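Local coordinates for aerotolerance-related membrane protein (Bacteroides fragilis, PDB 4JDU) that binds calcium through its von Willebrand factor type A domain and is a membrane protein probably involved in aerotolerance, at residues K130-S134 / S135-V139. The protein carries 6 engineered substitutions. Residues are numbered along the deposited sequence; the frame is centred on the assembly and turned at random.
Sequences KSSSS and SGIQV. Engineered in segment 130-134: Ser131 (natural residue Glu), Ser132 (natural residue Ala), Ser133 (natural residue Ala), Ser134 (natural residue Lys). Engineered in segment 135-139: Ser135 (natural residue Lys).
Ser132 and Ile137 meet where the helix ends and the chain turns back, and Ser132 O is held there from two sides. Ile137 N donates to it at 3.0 Å, and Ser135 OG donates to the same Ser132 O at 2.7 Å. The two donors come from opposite faces of the carbonyl plane. Ser135 OG gets there because it lies between its own backbone N and carbonyl carbon (chi1 70°), turned back over the last turn. Gly136 has positive phi (100°), and its N bonds to Ser133 O at 2.9 Å from well above the carbonyl plane. With the bond from Ile137 N to Ser132 O, this makes a Schellman motif that closes the helix.

The inner side is tight, first through the two bonds to Ser132 O. In the modelled conformer, one of two deposited, Ser132 OG also donates to Ile137 O at 2.9 Å and packs against CB and CG2 of Ile137. In that conformer Val139 CG2 lies 3.5 Å from Ser132 OG. The outer side is looser and open to solvent. There Ser135 N reaches Ser131 O at 3.3 Å. Ser131 to Ser135 are all engineered, so their hydroxyls are not native features.

The turn joins helix 125-134 to strand 138-143 in a beta-alpha-beta unit of the vWA fold, away from the calcium site. Ser132 and Ile137 face Ile112 of strand 109-116, while Ser133 OG bonds to Glu184 O at the end of helix 175-184.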
loop_
_atom_site.group_PDB
_atom_site.type_symbol
_atom_site.label_atom_id
_atom_site.label_comp_id
_atom_site.label_asym_id
_atom_site.label_seq_id
_atom_site.Cartn_x
_atom_site.Cartn_y
_atom_site.Cartn_z
ATOM N N LYS A 130 10.432 -10.529 5.281
ATOM C CA LYS A 130 11.611 -11.044 5.970
ATOM C C LYS A 130 12.890 -10.766 5.181
ATOM O O LYS A 130 13.888 -10.316 5.746
ATOM C CB LYS A 130 11.474 -12.549 6.197
ATOM C CG LYS A 130 12.601 -13.142 7.032
ATOM C CD LYS A 130 12.641 -12.473 8.397
ATOM C CE LYS A 130 13.680 -13.098 9.314
ATOM N NZ LYS A 130 13.542 -12.590 10.708
ATOM N N SER A 131 12.849 -11.027 3.881
ATOM C CA SER A 131 14.006 -10.808 3.016
ATOM C C SER A 131 14.406 -9.337 3.034
ATOM O O SER A 131 15.588 -8.998 3.169
ATOM C CB SER A 131 13.686 -11.232 1.584
ATOM O OG SER A 131 14.850 -11.188 0.779
ATOM N N SER A 132 13.410 -8.476 2.915
ATOM C CA SER A 132 13.626 -7.038 2.932
ATOM C C SER A 132 14.267 -6.580 4.243
ATOM O O SER A 132 15.301 -5.921 4.235
ATOM C CB SER A 132 12.297 -6.313 2.699
ATOM O OG SER A 132 12.493 -4.917 2.586
ATOM N N SER A 133 13.654 -6.925 5.368
ATOM C CA SER A 133 14.150 -6.442 6.653
ATOM C C SER A 133 15.533 -7.017 6.983
ATOM O O SER A 133 16.358 -6.344 7.605
ATOM C CB SER A 133 13.133 -6.710 7.776
ATOM O OG SER A 133 12.971 -8.099 8.011
ATOM N N SER A 134 15.786 -8.258 6.575
ATOM C CA SER A 134 17.097 -8.875 6.768
ATOM C C SER A 134 18.172 -8.009 6.138
ATOM O O SER A 134 19.274 -7.869 6.674
ATOM C CB SER A 134 17.140 -10.258 6.117
ATOM O OG SER A 134 18.384 -10.891 6.372
ATOM N N SER A 135 17.840 -7.422 4.993
ATOM C CA SER A 135 18.789 -6.579 4.274
ATOM C C SER A 135 18.832 -5.145 4.800
ATOM O O SER A 135 19.597 -4.321 4.289
ATOM C CB SER A 135 18.515 -6.602 2.767
ATOM O OG SER A 135 17.318 -5.923 2.430
ATOM N N GLY A 136 18.013 -4.856 5.811
ATOM C CA GLY A 136 17.986 -3.546 6.442
ATOM C C GLY A 136 16.847 -2.646 5.976
ATOM O O GLY A 136 16.744 -1.501 6.426
ATOM N N ILE A 137 16.001 -3.146 5.075
ATOM C CA ILE A 137 14.893 -2.352 4.538
ATOM C C ILE A 137 13.613 -2.645 5.308
ATOM O O ILE A 137 13.051 -3.741 5.209
ATOM C CB ILE A 137 14.641 -2.646 3.040
ATOM C CG1 ILE A 137 15.884 -2.361 2.197
ATOM C CG2 ILE A 137 13.434 -1.842 2.528
ATOM C CD1 ILE A 137 15.753 -2.836 0.764
ATOM N N GLN A 138 13.155 -1.662 6.078
ATOM C CA GLN A 138 11.951 -1.819 6.893
ATOM C C GLN A 138 10.691 -1.926 6.040
ATOM O O GLN A 138 10.543 -1.220 5.041
ATOM C CB GLN A 138 11.819 -0.616 7.824
ATOM C CG GLN A 138 10.539 -0.579 8.641
ATOM C CD GLN A 138 10.447 0.676 9.480
ATOM O OE1 GLN A 138 10.320 1.785 8.947
ATOM N NE2 GLN A 138 10.531 0.515 10.800
ATOM N N VAL A 139 9.785 -2.812 6.436
ATOM C CA VAL A 139 8.490 -2.910 5.762
ATOM C C VAL A 139 7.362 -2.614 6.741
ATOM O O VAL A 139 7.175 -3.326 7.737
ATOM C CB VAL A 139 8.241 -4.287 5.139
ATOM C CG1 VAL A 139 6.947 -4.273 4.336
ATOM C CG2 VAL A 139 9.416 -4.709 4.268
#